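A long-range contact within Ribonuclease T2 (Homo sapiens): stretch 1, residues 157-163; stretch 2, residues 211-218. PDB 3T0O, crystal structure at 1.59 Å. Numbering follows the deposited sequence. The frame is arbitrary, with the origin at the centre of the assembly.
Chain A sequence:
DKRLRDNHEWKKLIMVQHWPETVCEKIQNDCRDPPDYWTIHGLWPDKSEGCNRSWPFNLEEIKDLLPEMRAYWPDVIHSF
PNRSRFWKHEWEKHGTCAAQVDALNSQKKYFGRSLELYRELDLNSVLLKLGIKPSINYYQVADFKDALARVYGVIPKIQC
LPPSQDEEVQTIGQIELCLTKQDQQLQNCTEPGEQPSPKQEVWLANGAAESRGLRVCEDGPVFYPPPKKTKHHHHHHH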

ATOM      1  N   LYS A 157       7.410  -0.391   8.185  1.00 13.57           N
ATOM      2  CA  LYS A 157       8.005  -1.612   7.731  1.00 13.04           C
ATOM      3  C   LYS A 157       8.277  -1.392   6.254  1.00 12.79           C
ATOM      4  O   LYS A 157       7.471  -0.830   5.500  1.00 14.01           O
ATOM      5  CB  LYS A 157       7.005  -2.767   7.876  1.00 15.58           C
ATOM      6  CG  LYS A 157       6.570  -3.005   9.281  1.00 21.03           C
ATOM      7  CD  LYS A 157       5.791  -4.354   9.368  1.00 30.99           C
ATOM      8  N   ILE A 158       9.435  -1.827   5.828  1.00 11.81           N
ATOM      9  CA  ILE A 158       9.839  -1.607   4.462  1.00 11.37           C
ATOM     10  C   ILE A 158      10.202  -2.954   3.847  1.00 11.92           C
ATOM     11  O   ILE A 158      11.022  -3.704   4.409  1.00 12.92           O
ATOM     12  CB  ILE A 158      11.023  -0.715   4.406  1.00 13.14           C
ATOM     13  CG1 ILE A 158      10.805   0.640   5.109  1.00 19.33           C
ATOM     14  CG2 ILE A 158      11.459  -0.460   2.912  1.00 16.65           C
ATOM     15  CD1 ILE A 158      12.073   1.303   5.388  1.00 25.43           C
ATOM     16  N   GLN A 159       9.543  -3.287   2.717  1.00  9.65           N
ATOM     17  CA  GLN A 159       9.650  -4.617   2.197  1.00 10.23           C
ATOM     18  C   GLN A 159      10.185  -4.543   0.756  1.00  9.44           C
ATOM     19  O   GLN A 159       9.953  -3.568   0.060  1.00  8.55           O
ATOM     20  CB  GLN A 159       8.310  -5.346   2.115  1.00 12.33           C
ATOM     21  CG  GLN A 159       7.831  -5.566   3.539  1.00 19.42           C
ATOM     22  CD  GLN A 159       6.421  -5.698   3.613  1.00 25.71           C
ATOM     23  OE1 GLN A 159       5.686  -4.838   3.129  1.00 27.68           O
ATOM     24  NE2 GLN A 159       5.977  -6.745   4.316  1.00 31.61           N
ATOM     25  N   CYS A 160      10.912  -5.591   0.403  1.00  9.80           N
ATOM     26  CA  CYS A 160      11.733  -5.616  -0.820  1.00 10.03           C
ATOM     27  C   CYS A 160      11.504  -6.922  -1.551  1.00 11.25           C
ATOM     28  O   CYS A 160      11.206  -7.957  -0.940  1.00 11.56           O
ATOM     29  CB  CYS A 160      13.227  -5.562  -0.492  1.00 12.24           C
ATOM     30  SG  CYS A 160      13.835  -3.921  -0.115  1.00 14.03           S
ATOM     31  N   LEU A 161      11.765  -6.872  -2.855  1.00 10.86           N
ATOM     32  CA  LEU A 161      11.993  -8.142  -3.605  1.00 12.29           C
ATOM     33  C   LEU A 161      13.436  -8.464  -3.553  1.00 17.09           C
ATOM     34  O   LEU A 161      14.258  -7.622  -3.672  1.00 13.71           O
ATOM     35  CB  LEU A 161      11.508  -8.013  -5.058  1.00 13.16           C
ATOM     36  CG  LEU A 161       9.984  -7.847  -5.020  1.00 14.83           C
ATOM     37  CD1 LEU A 161       9.659  -7.850  -6.526  1.00 17.88           C
ATOM     38  CD2 LEU A 161       9.192  -8.981  -4.336  1.00 17.51           C
ATOM     39  N   PRO A 162      13.797  -9.718  -3.307  1.00 20.23           N
ATOM     40  CA  PRO A 162      15.220 -10.026  -3.270  1.00 22.18           C
ATOM     41  C   PRO A 162      15.860  -9.979  -4.651  1.00 24.21           C
ATOM     42  O   PRO A 162      15.135  -9.916  -5.666  1.00 25.48           O
ATOM     43  CB  PRO A 162      15.223 -11.472  -2.761  1.00 23.13           C
ATOM     44  CG  PRO A 162      13.964 -12.057  -3.484  1.00 23.82           C
ATOM     45  CD  PRO A 162      12.953 -10.932  -3.210  1.00 21.29           C
ATOM     46  N   PRO A 163      17.198 -10.014  -4.705  1.00 26.70           N
ATOM     47  CA  PRO A 163      17.861 -10.064  -6.013  1.00 29.80           C
ATOM     48  C   PRO A 163      17.407 -11.319  -6.814  1.00 32.68           C
ATOM     49  O   PRO A 163      17.161 -12.358  -6.234  1.00 34.23           O
ATOM     50  CB  PRO A 163      19.360 -10.126  -5.669  1.00 30.46           C
ATOM     51  CG  PRO A 163      19.523  -9.994  -4.161  1.00 29.72           C
ATOM     52  CD  PRO A 163      18.129  -9.913  -3.557  1.00 27.06           C
ATOM     53  N   SER A 211       2.161 -12.176   0.248  1.00 31.33           N
ATOM     54  CA  SER A 211       3.306 -11.285   0.078  1.00 29.11           C
ATOM     55  C   SER A 211       3.935 -11.283  -1.325  1.00 27.83           C
ATOM     56  O   SER A 211       4.632 -10.330  -1.701  1.00 26.67           O
ATOM     57  CB  SER A 211       4.379 -11.503   1.158  1.00 30.46           C
ATOM     58  N   ARG A 212       3.683 -12.336  -2.105  1.00 24.08           N
ATOM     59  CA  ARG A 212       4.234 -12.454  -3.459  1.00 21.38           C
ATOM     60  C   ARG A 212       5.692 -12.092  -3.549  1.00 20.66           C
ATOM     61  O   ARG A 212       6.158 -11.484  -4.490  1.00 23.81           O
ATOM     62  CB  ARG A 212       3.398 -11.725  -4.539  1.00 22.84           C
ATOM     63  CG  ARG A 212       2.223 -12.591  -4.795  1.00 25.05           C
ATOM     64  CD  ARG A 212       1.425 -11.960  -5.796  1.00 21.78           C
ATOM     65  NE  ARG A 212       1.694 -12.500  -7.121  1.00 18.05           N
ATOM     66  CZ  ARG A 212       1.259 -13.665  -7.606  1.00 19.96           C
ATOM     67  NH1 ARG A 212       1.466 -13.900  -8.884  1.00 16.42           N
ATOM     68  NH2 ARG A 212       0.626 -14.607  -6.843  1.00 21.60           N
ATOM     69  N   GLY A 213       6.407 -12.519  -2.546  1.00 17.36           N
ATOM     70  CA  GLY A 213       7.834 -12.416  -2.644  1.00 15.84           C
ATOM     71  C   GLY A 213       8.396 -11.242  -1.853  1.00 15.74           C
ATOM     72  O   GLY A 213       9.625 -11.251  -1.601  1.00 15.73           O
ATOM     73  N   LEU A 214       7.530 -10.292  -1.470  1.00 14.21           N
ATOM     74  CA  LEU A 214       8.033  -9.163  -0.656  1.00 14.58           C
ATOM     75  C   LEU A 214       8.416  -9.670   0.699  1.00 16.00           C
ATOM     76  O   LEU A 214       7.672 -10.480   1.345  1.00 19.45           O
ATOM     77  CB  LEU A 214       6.986  -8.122  -0.470  1.00 13.28           C
ATOM     78  CG  LEU A 214       6.782  -7.372  -1.775  1.00 13.29           C
ATOM     79  CD1 LEU A 214       5.488  -6.585  -1.663  1.00 18.39           C
ATOM     80  CD2 LEU A 214       7.915  -6.423  -2.080  1.00 15.64           C
ATOM     81  N   ARG A 215       9.609  -9.268   1.151  1.00 13.38           N
ATOM     82  CA  ARG A 215      10.029  -9.639   2.500  1.00 15.83           C
ATOM     83  C   ARG A 215      10.623  -8.413   3.101  1.00 14.14           C
ATOM     84  O   ARG A 215      10.947  -7.484   2.418  1.00 13.55           O
ATOM     85  CB  ARG A 215      11.118 -10.709   2.435  1.00 16.79           C
ATOM     86  CG  ARG A 215      10.644 -12.044   1.932  1.00 25.75           C
ATOM     87  CD  ARG A 215       9.659 -12.716   2.858  1.00 30.59           C
ATOM     88  NE  ARG A 215       9.538 -14.142   2.508  1.00 34.62           N
ATOM     89  CZ  ARG A 215       8.660 -14.600   1.628  1.00 34.29           C
ATOM     90  NH1 ARG A 215       7.856 -13.717   1.001  1.00 33.18           N
ATOM     91  NH2 ARG A 215       8.608 -15.936   1.380  1.00 33.81           N
ATOM     92  N   VAL A 216      10.876  -8.449   4.412  1.00 16.35           N
ATOM     93  CA  VAL A 216      11.514  -7.267   5.010  1.00 15.64           C
ATOM     94  C   VAL A 216      12.818  -6.962   4.284  1.00 15.03           C
ATOM     95  O   VAL A 216      13.617  -7.852   3.985  1.00 15.63           O
ATOM     96  CB  VAL A 216      11.791  -7.551   6.509  1.00 16.21           C
ATOM     97  CG1 VAL A 216      12.540  -8.825   6.656  1.00 23.32           C
ATOM     98  CG2 VAL A 216      12.530  -6.418   7.133  1.00 21.25           C
ATOM     99  N   CYS A 217      13.041  -5.675   3.976  1.00 12.65           N
ATOM    100  CA  CYS A 217      14.308  -5.308   3.353  1.00 13.37           C
ATOM    101  C   CYS A 217      15.447  -5.517   4.301  1.00 15.34           C
ATOM    102  O   CYS A 217      15.363  -5.110   5.460  1.00 17.75           O
ATOM    103  CB  CYS A 217      14.315  -3.850   2.934  1.00 13.53           C
ATOM    104  SG  CYS A 217      13.083  -3.423   1.714  1.00 15.66           S
ATOM    105  N   GLU A 218      16.520  -6.084   3.769  1.00 13.61           N
ATOM    106  CA  GLU A 218      17.760  -6.236   4.531  1.00 15.54           C
ATOM    107  C   GLU A 218      18.475  -4.889   4.703  1.00 16.96           C
ATOM    108  O   GLU A 218      18.463  -4.081   3.792  1.00 14.99           O
ATOM    109  CB  GLU A 218      18.642  -7.209   3.776  1.00 15.42           C
ATOM    110  CG  GLU A 218      18.048  -8.619   3.702  1.00 19.16           C
ATOM    111  CD  GLU A 218      17.948  -9.293   5.107  1.00 19.56           C
ATOM    112  OE1 GLU A 218      18.224  -8.641   6.121  1.00 25.72           O
ATOM    113  OE2 GLU A 218      17.346 -10.323   5.108  1.00 25.40           O
TER
HETATM  114  O   HOH W   1      13.681  -3.156   6.428  1.00 19.97           O

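Stretch 2 enters the contact through a type I' beta turn running from Ser211 to Leu214, closed by a backbone hydrogen bond from Leu214 N to Ser211 O at 2.9 Å. Arg212 occupies the left-handed region (phi/psi 45/40), and its carbonyl only grazes stretch 1, Arg212 O lying 3.9 Å from Leu161 CD2; its side chain starts sideways and leads away.

Gly213 follows with phi/psi 102/-16. At these angles a CB would be jammed against the carbonyl oxygen of Arg212, which by itself calls for glycine. An ideal CB would also point toward stretch 1 and lie 3.5 Å from Leu161 CD2, a tight approach. In its absence the methyl packs on the backbone, Leu161 CD2 lying 3.5 Å from Gly213 C, while Gly213 O sits 3.7 Å from Pro162 CD.

At Leu214 the contact becomes apolar. Both its side chain and that of Leu161 leave the backbone sideways, yet their ends come nearer to the opposing stretch, so that Leu161 CD2 and Leu214 CD2 meet at 3.6 Å. The backbone adds a CA-H...O contact, Leu214 CA to Cys160 O at 3.4 Å, with 147° at the hydrogen.

Arg215 begins the short strand and forms an antiparallel hydrogen-bonded pair with Cys160. Arg215 N donates to Cys160 O (2.9 Å, 165°) and Cys160 N donates to Arg215 O (2.8 Å, 163°), the reciprocal pattern that defines this register. Arg215 O also receives a CA-H...O contact from Gln159 CA at 3.2 Å, although 125° at the hydrogen is far from linear. The side chains of Cys160 and Arg215 share one face of the sheet; the arginine turns back on its own stretch, NH1 donating to Leu214 O at 3.3 Å.

Val216 faces Gln159 in a non-hydrogen-bonded antiparallel pair. Their CA atoms approach to 4.3 Å, but the side chains diverge and Val216 points its CB away.

Cys217 closes the contact with both backbone and side chain. Its N donates to Ile158 O at 2.9 Å and 176°, almost linear. Its CB points toward stretch 1, and the SG atoms of Cys217 and Cys160 form a disulfide at 2.0 Å with a chi3 of 95°, near the preferred right angle. This covalent bond joins positions 57 residues apart in sequence. The same sulfur packs against Ile158, Cys217 SG to Ile158 CG2 being 3.6 Å. A water donates to Cys217 O at 2.8 Å and weakly to Ile158 O at 3.4 Å.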